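Local coordinates for protein beta-hexosaminidase Amuc_2018 (Akkermansia muciniphila, PDB 6JEB) that hydrolyses terminal non-reducing N-acetylglucosamine and N-acetylgalactosamine residues from N-glycans, chitobiose and related beta-linked N-acetylhexosaminides, at residues 7-12 against 434-439; 38-43 against 49-54; 58-63 against 424-429; 68-73 against 116-121. All coordinates share one frame; numbering follows the deposited sequence. Where two conformers were deposited one is given.

Contact 1: residues 7-12 against 434-439; sequences IPEPSR and WENFRR
Ile-7 lays its aliphatic branches against the rim of the Phe-437 ring, CG2 standing 4.1 Å from CE1 and close to the ring plane. Its chi1 of -59° sets CG1 beside the backbone N and leaves CG2 opposite that nitrogen, toward helix 434-452, and the two side chains cross at about a right angle. A beta-branched residue suits an extended segment that must fill a buried spot, and Phe-437 gives it a flat apolar partner, itself stacked on Tyr-376. The peptide bond before Pro-8 is cis; its ring faces away from helix 434-452 and packs on Trp-426 and Ser-427. The segment belongs to the small N-terminal domain of this family 20 hexosaminidase and packs here against helices 417-426 and 434-452. Glu-9 turns back to the latter, where its OE1 accepts a weak, bent hydrogen bond from Asn-436 ND2 at 3.1 Å (124° at the hydrogen). Carboxylate and amide planes stand 76° apart. Water 1 bridges the same groups, donating to Glu-9 OE2 at 2.8 Å and accepting from Asn-436 ND2 at 3.3 Å. The stronger partner of OE1 is Lys-440, in a salt bridge. The other end of the amide is held too: Arg-439 grips Asn-436 OD1 side-on, NE at 3.2 Å and NH2 at 2.8 Å, both from one face of the amide.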
loop_
_atom_site.group_PDB
_atom_site.type_symbol
_atom_site.label_atom_id
_atom_site.label_comp_id
_atom_site.label_asym_id
_atom_site.label_seq_id
_atom_site.Cartn_x
_atom_site.Cartn_y
_atom_site.Cartn_z
ATOM N N ILE A 7 5.486 11.582 -14.969
ATOM C CA ILE A 7 4.837 10.348 -14.540
ATOM C C ILE A 7 4.161 10.642 -13.208
ATOM O O ILE A 7 4.827 11.067 -12.260
ATOM C CB ILE A 7 5.817 9.171 -14.387
ATOM C CG1 ILE A 7 6.532 8.891 -15.711
ATOM C CG2 ILE A 7 5.067 7.921 -13.896
ATOM C CD1 ILE A 7 7.732 7.945 -15.576
ATOM N N PRO A 8 2.852 10.408 -13.068
ATOM C CA PRO A 8 1.951 9.855 -14.093
ATOM C C PRO A 8 1.615 10.826 -15.221
ATOM O O PRO A 8 1.638 12.048 -15.037
ATOM C CB PRO A 8 0.683 9.505 -13.304
ATOM C CG PRO A 8 0.792 10.228 -12.015
ATOM C CD PRO A 8 2.204 10.571 -11.754
ATOM N N GLU A 9 1.308 10.270 -16.384
ATOM C CA GLU A 9 0.938 11.093 -17.530
ATOM C C GLU A 9 -0.256 11.973 -17.172
ATOM O O GLU A 9 -1.273 11.460 -16.685
ATOM C CB GLU A 9 0.570 10.205 -18.718
ATOM C CG GLU A 9 0.296 10.980 -20.012
ATOM C CD GLU A 9 1.526 11.710 -20.539
ATOM O OE1 GLU A 9 2.663 11.350 -20.156
ATOM O OE2 GLU A 9 1.358 12.656 -21.339
ATOM N N PRO A 10 -0.180 13.285 -17.399
ATOM C CA PRO A 10 -1.327 14.148 -17.108
ATOM C C PRO A 10 -2.521 13.828 -17.996
ATOM O O PRO A 10 -2.391 13.334 -19.125
ATOM C CB PRO A 10 -0.793 15.556 -17.400
ATOM C CG PRO A 10 0.695 15.439 -17.192
ATOM C CD PRO A 10 1.033 14.062 -17.714
ATOM N N SER A 11 -3.707 14.143 -17.482
ATOM C CA SER A 11 -4.921 13.858 -18.242
ATOM C C SER A 11 -5.011 14.682 -19.522
ATOM O O SER A 11 -5.594 14.215 -20.502
ATOM C CB SER A 11 -6.160 14.033 -17.369
ATOM O OG SER A 11 -6.172 15.297 -16.735
ATOM N N ARG A 12 -4.449 15.894 -19.541
ATOM C CA ARG A 12 -4.394 16.700 -20.761
ATOM C C ARG A 12 -3.107 17.514 -20.765
ATOM O O ARG A 12 -2.808 18.216 -19.793
ATOM C CB ARG A 12 -5.601 17.651 -20.902
ATOM C CG ARG A 12 -5.545 18.543 -22.158
ATOM C CD ARG A 12 -6.693 19.583 -22.227
ATOM N NE ARG A 12 -6.402 20.667 -23.180
ATOM C CZ ARG A 12 -6.962 20.820 -24.378
ATOM N NH1 ARG A 12 -7.896 19.975 -24.814
ATOM N NH2 ARG A 12 -6.582 21.838 -25.149
ATOM N N TRP A 434 2.411 2.099 -23.424
ATOM C CA TRP A 434 3.696 1.570 -22.987
ATOM C C TRP A 434 4.847 2.352 -23.610
ATOM O O TRP A 434 5.820 2.690 -22.924
ATOM C CB TRP A 434 3.787 0.084 -23.326
ATOM C CG TRP A 434 5.165 -0.480 -23.172
ATOM C CD1 TRP A 434 5.960 -0.984 -24.165
ATOM C CD2 TRP A 434 5.929 -0.580 -21.958
ATOM N NE1 TRP A 434 7.157 -1.398 -23.646
ATOM C CE2 TRP A 434 7.166 -1.167 -22.294
ATOM C CE3 TRP A 434 5.684 -0.242 -20.623
ATOM C CZ2 TRP A 434 8.160 -1.418 -21.345
ATOM C CZ3 TRP A 434 6.676 -0.500 -19.676
ATOM C CH2 TRP A 434 7.896 -1.080 -20.046
ATOM N N GLU A 435 4.736 2.679 -24.901
ATOM C CA GLU A 435 5.812 3.399 -25.574
ATOM C C GLU A 435 6.085 4.740 -24.903
ATOM O O GLU A 435 7.242 5.092 -24.645
ATOM C CB GLU A 435 5.485 3.582 -27.055
ATOM C CG GLU A 435 5.553 2.291 -27.856
ATOM C CD GLU A 435 6.907 1.617 -27.752
ATOM O OE1 GLU A 435 7.932 2.325 -27.855
ATOM O OE2 GLU A 435 6.948 0.383 -27.553
ATOM N N ASN A 436 5.032 5.501 -24.605
ATOM C CA ASN A 436 5.241 6.794 -23.963
ATOM C C ASN A 436 5.783 6.626 -22.550
ATOM O O ASN A 436 6.690 7.358 -22.136
ATOM C CB ASN A 436 3.949 7.610 -23.948
ATOM C CG ASN A 436 4.186 9.050 -23.547
ATOM O OD1 ASN A 436 4.983 9.750 -24.178
ATOM N ND2 ASN A 436 3.498 9.505 -22.499
ATOM N N PHE A 437 5.234 5.676 -21.796
ATOM C CA PHE A 437 5.709 5.457 -20.434
ATOM C C PHE A 437 7.183 5.080 -20.428
ATOM O O PHE A 437 7.971 5.615 -19.639
ATOM C CB PHE A 437 4.873 4.374 -19.749
ATOM C CG PHE A 437 5.386 3.995 -18.387
ATOM C CD1 PHE A 437 5.083 4.774 -17.273
ATOM C CD2 PHE A 437 6.190 2.876 -18.224
ATOM C CE1 PHE A 437 5.562 4.429 -16.011
ATOM C CE2 PHE A 437 6.675 2.524 -16.977
ATOM C CZ PHE A 437 6.365 3.303 -15.864
ATOM N N ARG A 438 7.570 4.147 -21.305
ATOM C CA ARG A 438 8.960 3.703 -21.373
ATOM C C ARG A 438 9.894 4.861 -21.715
ATOM O O ARG A 438 10.989 4.973 -21.149
ATOM C CB ARG A 438 9.087 2.577 -22.402
ATOM C CG ARG A 438 10.444 1.909 -22.453
ATOM C CD ARG A 438 10.536 0.995 -23.660
ATOM N NE ARG A 438 10.681 1.757 -24.896
ATOM C CZ ARG A 438 10.124 1.420 -26.055
ATOM N NH1 ARG A 438 9.362 0.338 -26.138
ATOM N NH2 ARG A 438 10.311 2.176 -27.129
ATOM N N ARG A 439 9.472 5.737 -22.631
ATOM C CA ARG A 439 10.267 6.916 -22.962
ATOM C C ARG A 439 10.499 7.776 -21.725
ATOM O O ARG A 439 11.636 8.156 -21.419
ATOM C CB ARG A 439 9.549 7.735 -24.037
ATOM C CG ARG A 439 10.182 9.104 -24.289
ATOM C CD ARG A 439 9.320 9.992 -25.190
ATOM N NE ARG A 439 8.061 10.401 -24.566
ATOM C CZ ARG A 439 7.939 11.420 -23.721
ATOM N NH1 ARG A 439 9.004 12.128 -23.368
ATOM N NH2 ARG A 439 6.749 11.723 -23.214
HETATM O O HOH W 1 3.879 12.769 -22.647
#

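Contact 2: residues 38-43 against 49-54; sequences AYRLTV and HLASGG
Thr-42 and His-49 exchange two backbone hydrogen bonds of 2.8 Å, from Thr-42 N to His-49 O and from His-49 N to Thr-42 O. Arg-40 and Ala-51 form the next hydrogen-bonded pair of this antiparallel hairpin, with Arg-40 N 2.8 Å from Ala-51 O, and Gly-53 N extends the pattern to Ala-38 O. Water 2 adds a side-chain link, lying 2.7 Å from Thr-42 OG1 and donating to His-49 O. The strand axes run at 171°, nearly antiparallel, and the extended backbones send successive side chains to alternate faces. On the face of Arg-40, Thr-42, His-49 and Ala-51, the small methyl of Ala-51 leaves room for the guanidinium, whose NH1 passes 3.9 Å from its CB. Tyr-39, Leu-41, Leu-50 and Ser-52 occupy the other face. Here Leu-50 reaches CD1 to within 4.0 Å of Tyr-39 CB and 4.1 Å of Leu-41 CD1, and apolar branches suit a face that is buried. That face packs on helix 55-73, where Tyr-39 hydrogen-bonds Thr-64 through its OH and Leu-41 touches Leu-68. Strand 79-86 pairs antiparallel with 39-44 along its other edge, while strand 25-30 runs parallel beside 47-52, where Ser-27 bonds the His-49 ring.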
loop_
_atom_site.group_PDB
_atom_site.type_symbol
_atom_site.label_atom_id
_atom_site.label_comp_id
_atom_site.label_asym_id
_atom_site.label_seq_id
_atom_site.Cartn_x
_atom_site.Cartn_y
_atom_site.Cartn_z
ATOM N N ALA A 38 -7.686 18.677 -8.542
ATOM C CA ALA A 38 -7.283 18.995 -9.904
ATOM C C ALA A 38 -6.407 20.244 -9.930
ATOM O O ALA A 38 -6.470 21.100 -9.038
ATOM C CB ALA A 38 -8.515 19.207 -10.788
ATOM N N TYR A 39 -5.579 20.353 -10.967
ATOM C CA TYR A 39 -4.766 21.548 -11.157
ATOM C C TYR A 39 -4.645 21.852 -12.647
ATOM O O TYR A 39 -4.879 20.994 -13.507
ATOM C CB TYR A 39 -3.364 21.436 -10.492
ATOM C CG TYR A 39 -2.474 20.435 -11.190
ATOM C CD1 TYR A 39 -1.671 20.820 -12.263
ATOM C CD2 TYR A 39 -2.457 19.097 -10.803
ATOM C CE1 TYR A 39 -0.884 19.910 -12.933
ATOM C CE2 TYR A 39 -1.665 18.177 -11.458
ATOM C CZ TYR A 39 -0.885 18.590 -12.534
ATOM O OH TYR A 39 -0.114 17.686 -13.223
ATOM N N ARG A 40 -4.274 23.097 -12.935
ATOM C CA ARG A 40 -3.891 23.530 -14.270
ATOM C C ARG A 40 -2.554 24.244 -14.143
ATOM O O ARG A 40 -2.435 25.219 -13.394
ATOM C CB ARG A 40 -4.938 24.470 -14.864
ATOM C CG ARG A 40 -4.625 24.907 -16.292
ATOM C CD ARG A 40 -5.580 26.012 -16.774
ATOM N NE ARG A 40 -6.980 25.680 -16.509
ATOM C CZ ARG A 40 -7.755 26.302 -15.623
ATOM N NH1 ARG A 40 -7.286 27.325 -14.912
ATOM N NH2 ARG A 40 -9.011 25.904 -15.455
ATOM N N LEU A 41 -1.545 23.746 -14.846
ATOM C CA LEU A 41 -0.201 24.304 -14.780
ATOM C C LEU A 41 0.163 24.793 -16.169
ATOM O O LEU A 41 0.182 24.005 -17.119
ATOM C CB LEU A 41 0.789 23.248 -14.293
ATOM C CG LEU A 41 2.245 23.693 -14.153
ATOM C CD1 LEU A 41 2.399 24.786 -13.101
ATOM C CD2 LEU A 41 3.113 22.499 -13.801
ATOM N N THR A 42 0.432 26.090 -16.292
ATOM C CA THR A 42 0.761 26.703 -17.573
ATOM C C THR A 42 2.230 27.101 -17.561
ATOM O O THR A 42 2.670 27.855 -16.683
ATOM C CB THR A 42 -0.137 27.912 -17.839
ATOM O OG1 THR A 42 -1.507 27.487 -17.792
ATOM C CG2 THR A 42 0.158 28.512 -19.218
ATOM N N VAL A 43 2.982 26.587 -18.526
ATOM C CA VAL A 43 4.407 26.858 -18.666
ATOM C C VAL A 43 4.569 27.900 -19.767
ATOM O O VAL A 43 4.150 27.670 -20.908
ATOM C CB VAL A 43 5.173 25.567 -18.999
ATOM C CG1 VAL A 43 6.651 25.857 -19.280
ATOM C CG2 VAL A 43 5.017 24.552 -17.862
ATOM N N HIS A 49 2.516 29.175 -14.201
ATOM C CA HIS A 49 1.322 29.588 -13.478
ATOM C C HIS A 49 0.588 28.346 -13.007
ATOM O O HIS A 49 0.271 27.468 -13.819
ATOM C CB HIS A 49 0.398 30.383 -14.398
ATOM C CG HIS A 49 1.025 31.619 -14.948
ATOM N ND1 HIS A 49 1.012 32.820 -14.272
ATOM C CD2 HIS A 49 1.693 31.845 -16.106
ATOM C CE1 HIS A 49 1.635 33.735 -14.995
ATOM N NE2 HIS A 49 2.057 33.169 -16.112
ATOM N N LEU A 50 0.314 28.272 -11.707
ATOM C CA LEU A 50 -0.392 27.140 -11.124
ATOM C C LEU A 50 -1.769 27.585 -10.650
ATOM O O LEU A 50 -1.890 28.559 -9.905
ATOM C CB LEU A 50 0.404 26.546 -9.962
ATOM C CG LEU A 50 -0.247 25.343 -9.271
ATOM C CD1 LEU A 50 -0.438 24.170 -10.215
ATOM C CD2 LEU A 50 0.599 24.919 -8.079
ATOM N N ALA A 51 -2.801 26.882 -11.100
ATOM C CA ALA A 51 -4.152 27.030 -10.579
ATOM C C ALA A 51 -4.576 25.672 -10.047
ATOM O O ALA A 51 -4.247 24.643 -10.640
ATOM C CB ALA A 51 -5.117 27.461 -11.688
ATOM N N SER A 52 -5.282 25.653 -8.921
ATOM C CA SER A 52 -5.712 24.381 -8.357
ATOM C C SER A 52 -7.078 24.553 -7.716
ATOM O O SER A 52 -7.466 25.658 -7.337
ATOM C CB SER A 52 -4.685 23.840 -7.354
ATOM O OG SER A 52 -4.459 24.779 -6.324
ATOM N N GLY A 53 -7.816 23.446 -7.603
ATOM C CA GLY A 53 -9.132 23.519 -6.994
ATOM C C GLY A 53 -9.147 23.392 -5.489
ATOM O O GLY A 53 -10.186 23.626 -4.860
ATOM N N GLY A 54 -8.018 23.014 -4.899
ATOM C CA GLY A 54 -7.936 22.816 -3.464
ATOM C C GLY A 54 -6.530 22.393 -3.113
ATOM O O GLY A 54 -5.666 22.250 -3.984
HETATM O O HOH W 2 -2.456 27.592 -15.256
#

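Contact 3: residues 58-63 against 424-429; sequences RIYGLA and AGWSPM
Tyr-60 and Trp-426 alone bridge two backbones that stay well apart, their CA atoms being 10.8 Å from each other at the nearest point. Residues 58-63 are a regular stretch of helix 55-73, whereas 424-429 hold the last turn of helix 417-426, which the chain leaves at Ser-427. Both side chains point at one another, and large aromatics are what can span such a gap. The pair is a T-shaped (edge-to-face) stack: the six-membered ring of Trp-426 turns its edge onto the face of Tyr-60, with planes at 88° and centroids 4.9 Å apart. Trp-426 CH2 comes 3.4 Å from Tyr-60 CD2, and CZ3 lies over the Tyr-60 ring, offset toward its rim. A chi1 of 180° stretches the indole straight out from its helix. Each polar end is satisfied: the bond from Trp-426 NE1 to Asp-86 helps fix the turn of the indole, while bonds of Tyr-60 OH with Glu-56 and Arg-93 pin the far end of the phenol. Lys-120 makes a cation-pi contact with the same indole. The pair is a buried aromatic junction in the two-domain architecture of family 20 glycosidases, joining the helix that lies on the N-terminal sheet to a helix of the catalytic (beta/alpha)8 barrel.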
loop_
_atom_site.group_PDB
_atom_site.type_symbol
_atom_site.label_atom_id
_atom_site.label_comp_id
_atom_site.label_asym_id
_atom_site.label_seq_id
_atom_site.Cartn_x
_atom_site.Cartn_y
_atom_site.Cartn_z
ATOM N N ARG A 58 -3.345 21.197 -5.480
ATOM C CA ARG A 58 -2.140 22.020 -5.419
ATOM C C ARG A 58 -0.903 21.170 -5.146
ATOM O O ARG A 58 0.145 21.370 -5.775
ATOM C CB ARG A 58 -2.299 23.120 -4.370
ATOM C CG ARG A 58 -1.105 24.049 -4.281
ATOM C CD ARG A 58 -1.402 25.277 -3.425
ATOM N NE ARG A 58 -0.218 26.120 -3.341
ATOM C CZ ARG A 58 0.739 25.946 -2.437
ATOM N NH1 ARG A 58 0.619 24.983 -1.523
ATOM N NH2 ARG A 58 1.809 26.730 -2.441
ATOM N N ILE A 59 -1.001 20.223 -4.210
ATOM C CA ILE A 59 0.116 19.315 -3.961
ATOM C C ILE A 59 0.499 18.596 -5.247
ATOM O O ILE A 59 1.684 18.486 -5.595
ATOM C CB ILE A 59 -0.231 18.324 -2.831
ATOM C CG1 ILE A 59 -0.241 19.040 -1.478
ATOM C CG2 ILE A 59 0.750 17.143 -2.816
ATOM C CD1 ILE A 59 -0.833 18.223 -0.343
ATOM N N TYR A 60 -0.503 18.103 -5.981
ATOM C CA TYR A 60 -0.210 17.401 -7.228
ATOM C C TYR A 60 0.408 18.333 -8.262
ATOM O O TYR A 60 1.344 17.945 -8.965
ATOM C CB TYR A 60 -1.466 16.733 -7.792
ATOM C CG TYR A 60 -2.104 15.733 -6.852
ATOM C CD1 TYR A 60 -1.331 14.961 -5.987
ATOM C CD2 TYR A 60 -3.489 15.569 -6.817
ATOM C CE1 TYR A 60 -1.920 14.056 -5.116
ATOM C CE2 TYR A 60 -4.078 14.662 -5.963
ATOM C CZ TYR A 60 -3.293 13.912 -5.109
ATOM O OH TYR A 60 -3.895 13.021 -4.245
ATOM N N GLY A 61 -0.109 19.558 -8.386
ATOM C CA GLY A 61 0.475 20.490 -9.342
ATOM C C GLY A 61 1.922 20.807 -9.024
ATOM O O GLY A 61 2.764 20.901 -9.924
ATOM N N LEU A 62 2.233 20.969 -7.736
ATOM C CA LEU A 62 3.616 21.191 -7.333
ATOM C C LEU A 62 4.483 19.964 -7.597
ATOM O O LEU A 62 5.674 20.107 -7.896
ATOM C CB LEU A 62 3.676 21.629 -5.864
ATOM C CG LEU A 62 3.066 23.002 -5.561
ATOM C CD1 LEU A 62 2.949 23.243 -4.054
ATOM C CD2 LEU A 62 3.877 24.110 -6.232
ATOM N N ALA A 63 3.911 18.756 -7.494
ATOM C CA ALA A 63 4.661 17.549 -7.835
ATOM C C ALA A 63 4.997 17.511 -9.324
ATOM O O ALA A 63 6.109 17.121 -9.710
ATOM C CB ALA A 63 3.871 16.305 -7.426
ATOM N N ALA A 424 -1.026 3.828 -13.638
ATOM C CA ALA A 424 -2.275 3.071 -13.714
ATOM C C ALA A 424 -3.349 3.660 -12.803
ATOM O O ALA A 424 -4.541 3.640 -13.143
ATOM C CB ALA A 424 -2.018 1.604 -13.361
ATOM N N GLY A 425 -2.956 4.166 -11.629
ATOM C CA GLY A 425 -3.934 4.739 -10.719
ATOM C C GLY A 425 -4.378 6.132 -11.103
ATOM O O GLY A 425 -5.523 6.512 -10.830
ATOM N N TRP A 426 -3.498 6.910 -11.734
ATOM C CA TRP A 426 -3.728 8.324 -12.014
ATOM C C TRP A 426 -4.228 8.589 -13.429
ATOM O O TRP A 426 -5.157 9.381 -13.622
ATOM C CB TRP A 426 -2.423 9.107 -11.795
ATOM C CG TRP A 426 -2.584 10.575 -12.077
ATOM C CD1 TRP A 426 -2.650 11.178 -13.305
ATOM C CD2 TRP A 426 -2.742 11.620 -11.111
ATOM N NE1 TRP A 426 -2.849 12.529 -13.160
ATOM C CE2 TRP A 426 -2.906 12.827 -11.822
ATOM C CE3 TRP A 426 -2.752 11.654 -9.711
ATOM C CZ2 TRP A 426 -3.095 14.053 -11.184
ATOM C CZ3 TRP A 426 -2.931 12.875 -9.076
ATOM C CH2 TRP A 426 -3.100 14.060 -9.814
ATOM N N SER A 427 -3.590 7.995 -14.432
ATOM C CA SER A 427 -3.771 8.502 -15.793
ATOM C C SER A 427 -4.989 7.877 -16.464
ATOM O O SER A 427 -5.161 6.654 -16.412
ATOM C CB SER A 427 -2.540 8.204 -16.636
ATOM O OG SER A 427 -1.393 8.807 -16.062
ATOM N N PRO A 428 -5.816 8.681 -17.130
ATOM C CA PRO A 428 -6.879 8.121 -17.973
ATOM C C PRO A 428 -6.303 7.184 -19.025
ATOM O O PRO A 428 -5.199 7.392 -19.536
ATOM C CB PRO A 428 -7.493 9.360 -18.634
ATOM C CG PRO A 428 -7.155 10.490 -17.721
ATOM C CD PRO A 428 -5.840 10.150 -17.080
ATOM N N MET A 429 -7.070 6.144 -19.361
ATOM C CA MET A 429 -6.598 5.189 -20.360
ATOM C C MET A 429 -6.251 5.875 -21.676
ATOM O O MET A 429 -5.327 5.442 -22.378
ATOM C CB MET A 429 -7.637 4.085 -20.579
ATOM C CG MET A 429 -7.843 3.170 -19.357
ATOM S SD MET A 429 -6.355 2.277 -18.835
ATOM C CE MET A 429 -6.115 1.184 -20.231
#

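Contact 4: residues 68-73 against 116-121; sequences LRDQLA and MAYYKF
Tyr-118 OH donates a short hydrogen bond to Asp-70 OD2, 2.6 Å away, and this one bond carries the contact between helix 55-73 and the end of helix 106-118. The hydroxyl arrives on the anti lone pair of OD2, the one facing away from OD1. The two side chains come from opposite directions, and the carboxylate lies only 22° from the plane of the phenol, so that OD2 sits at the ring edge, 3.3 Å from Tyr-118 CE1. In Tyr-118 a chi1 of -170° places the ring opposite the backbone N and swings it across to the neighbouring helix; a tyrosine has the length to carry a hydroxyl over the 11.2 Å between the CA atoms of Asp-70 and Tyr-118, and a short aspartate holds the acceptor close to its own backbone. Tyr-118 also meets the ring of Tyr-119, setting CD2 over one face of it. Just beyond, a Schellman motif ends the helix: Phe-121 N bonds Met-116 O, Lys-120 N bonds Ala-117 O, and Lys-120 takes positive phi. The other carboxylate oxygen, OD1, forms a salt bridge with Arg-451 of helix 434-452, which also packs on Tyr-118. With a phenol on OD2 and a guanidinium on OD1 among its partners, this buried carboxylate is probably kept ionised: its charge is probably balanced by Arg-451, and the short bond from Tyr-118 OH would help stabilise it.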
loop_
_atom_site.group_PDB
_atom_site.type_symbol
_atom_site.label_atom_id
_atom_site.label_comp_id
_atom_site.label_asym_id
_atom_site.label_seq_id
_atom_site.Cartn_x
_atom_site.Cartn_y
_atom_site.Cartn_z
ATOM N N LEU A 68 9.007 18.743 -13.780
ATOM C CA LEU A 68 9.407 19.634 -14.867
ATOM C C LEU A 68 10.713 20.346 -14.541
ATOM O O LEU A 68 11.541 20.569 -15.434
ATOM C CB LEU A 68 8.301 20.644 -15.163
ATOM C CG LEU A 68 7.048 20.072 -15.822
ATOM C CD1 LEU A 68 6.015 21.171 -15.947
ATOM C CD2 LEU A 68 7.379 19.468 -17.183
ATOM N N ARG A 69 10.915 20.713 -13.271
ATOM C CA ARG A 69 12.185 21.317 -12.880
ATOM C C ARG A 69 13.334 20.330 -13.028
ATOM O O ARG A 69 14.435 20.710 -13.452
ATOM C CB ARG A 69 12.098 21.867 -11.458
ATOM C CG ARG A 69 11.228 23.098 -11.382
ATOM C CD ARG A 69 10.992 23.598 -9.979
ATOM N NE ARG A 69 10.343 24.905 -10.048
ATOM C CZ ARG A 69 9.651 25.466 -9.065
ATOM N NH1 ARG A 69 9.493 24.834 -7.907
ATOM N NH2 ARG A 69 9.112 26.663 -9.253
ATOM N N ASP A 70 13.101 19.061 -12.680
ATOM C CA ASP A 70 14.130 18.049 -12.890
ATOM C C ASP A 70 14.425 17.872 -14.376
ATOM O O ASP A 70 15.588 17.728 -14.775
ATOM C CB ASP A 70 13.720 16.726 -12.239
ATOM C CG ASP A 70 13.700 16.804 -10.713
ATOM O OD1 ASP A 70 14.306 17.739 -10.145
ATOM O OD2 ASP A 70 13.080 15.923 -10.079
ATOM N N GLN A 71 13.385 17.898 -15.215
ATOM C CA GLN A 71 13.606 17.824 -16.655
ATOM C C GLN A 71 14.408 19.025 -17.154
ATOM O O GLN A 71 15.402 18.868 -17.881
ATOM C CB GLN A 71 12.273 17.708 -17.399
ATOM C CG GLN A 71 12.478 17.537 -18.903
ATOM C CD GLN A 71 11.181 17.344 -19.669
ATOM O OE1 GLN A 71 10.129 17.085 -19.082
ATOM N NE2 GLN A 71 11.254 17.459 -20.989
ATOM N N LEU A 72 14.001 20.232 -16.760
ATOM C CA LEU A 72 14.690 21.433 -17.222
ATOM C C LEU A 72 16.151 21.440 -16.783
ATOM O O LEU A 72 17.028 21.903 -17.523
ATOM C CB LEU A 72 13.960 22.678 -16.710
ATOM C CG LEU A 72 14.600 24.037 -17.006
ATOM C CD1 LEU A 72 14.752 24.269 -18.511
ATOM C CD2 LEU A 72 13.787 25.157 -16.357
ATOM N N ALA A 73 16.435 20.909 -15.587
ATOM C CA ALA A 73 17.811 20.882 -15.095
ATOM C C ALA A 73 18.725 20.087 -16.015
ATOM O O ALA A 73 19.921 20.384 -16.108
ATOM C CB ALA A 73 17.851 20.317 -13.675
ATOM N N MET A 116 7.486 8.016 -3.215
ATOM C CA MET A 116 6.110 7.771 -3.655
ATOM C C MET A 116 5.354 9.080 -3.894
ATOM O O MET A 116 4.536 9.172 -4.823
ATOM C CB MET A 116 5.366 6.846 -2.686
ATOM C CG MET A 116 4.967 7.490 -1.372
ATOM S SD MET A 116 4.451 6.259 -0.152
ATOM C CE MET A 116 2.829 5.821 -0.788
ATOM N N ALA A 117 5.625 10.109 -3.086
ATOM C CA ALA A 117 4.988 11.403 -3.314
ATOM C C ALA A 117 5.400 11.988 -4.658
ATOM O O ALA A 117 4.606 12.669 -5.316
ATOM C CB ALA A 117 5.344 12.376 -2.188
ATOM N N TYR A 118 6.636 11.727 -5.083
ATOM C CA TYR A 118 7.111 12.226 -6.369
ATOM C C TYR A 118 6.240 11.727 -7.514
ATOM O O TYR A 118 6.085 12.434 -8.524
ATOM C CB TYR A 118 8.560 11.773 -6.553
ATOM C CG TYR A 118 9.316 12.375 -7.715
ATOM C CD1 TYR A 118 9.879 13.643 -7.621
ATOM C CD2 TYR A 118 9.525 11.650 -8.882
ATOM C CE1 TYR A 118 10.604 14.188 -8.671
ATOM C CE2 TYR A 118 10.253 12.179 -9.938
ATOM C CZ TYR A 118 10.778 13.454 -9.831
ATOM O OH TYR A 118 11.506 13.987 -10.871
ATOM N N TYR A 119 5.646 10.534 -7.357
ATOM C CA TYR A 119 4.776 9.910 -8.350
ATOM C C TYR A 119 3.286 10.033 -8.010
ATOM O O TYR A 119 2.460 9.330 -8.607
ATOM C CB TYR A 119 5.196 8.448 -8.566
ATOM C CG TYR A 119 6.562 8.395 -9.204
ATOM C CD1 TYR A 119 6.721 8.725 -10.545
ATOM C CD2 TYR A 119 7.701 8.063 -8.465
ATOM C CE1 TYR A 119 7.960 8.720 -11.142
ATOM C CE2 TYR A 119 8.958 8.059 -9.060
ATOM C CZ TYR A 119 9.079 8.390 -10.402
ATOM O OH TYR A 119 10.315 8.408 -11.000
ATOM N N LYS A 120 2.927 10.921 -7.078
ATOM C CA LYS A 120 1.538 11.240 -6.738
ATOM C C LYS A 120 0.783 10.089 -6.077
ATOM O O LYS A 120 -0.453 10.055 -6.122
ATOM C CB LYS A 120 0.742 11.816 -7.922
ATOM C CG LYS A 120 1.328 13.086 -8.508
ATOM C CD LYS A 120 0.389 13.670 -9.557
ATOM C CE LYS A 120 0.932 14.951 -10.189
ATOM N NZ LYS A 120 2.004 14.673 -11.191
ATOM N N PHE A 121 1.472 9.144 -5.433
ATOM C CA PHE A 121 0.757 8.238 -4.544
ATOM C C PHE A 121 0.166 9.043 -3.395
ATOM O O PHE A 121 0.744 10.038 -2.956
ATOM C CB PHE A 121 1.705 7.177 -3.978
ATOM C CG PHE A 121 2.026 6.072 -4.949
ATOM C CD1 PHE A 121 1.171 4.987 -5.082
ATOM C CD2 PHE A 121 3.174 6.120 -5.731
ATOM C CE1 PHE A 121 1.447 3.965 -5.977
ATOM C CE2 PHE A 121 3.457 5.104 -6.636
ATOM C CZ PHE A 121 2.589 4.024 -6.756
#

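Overall arrangement
All four contacts lie on one side of the chain's centre; contacts 1, 3 and 4 gather where the N-terminal domain meets the catalytic barrel, and contact 2 lies within that domain. Along the chain, contact 1 closes the widest loop and encloses the others: contact 2, a local hairpin, closes before contact 3 opens, and contact 4 is nested within contact 3. Helix 55-73 serves contacts 3 and 4 and receives one face of the contact 2 hairpin. Contact 3 is central, its centre about 11 Å from those of contacts 1 and 4 and about 12 Å from that of contact 2. Pro-8 and Lys-120 touch Trp-426, tying contacts 1, 3 and 4 together. These three thus dock the small sheet domain on the barrel's helices.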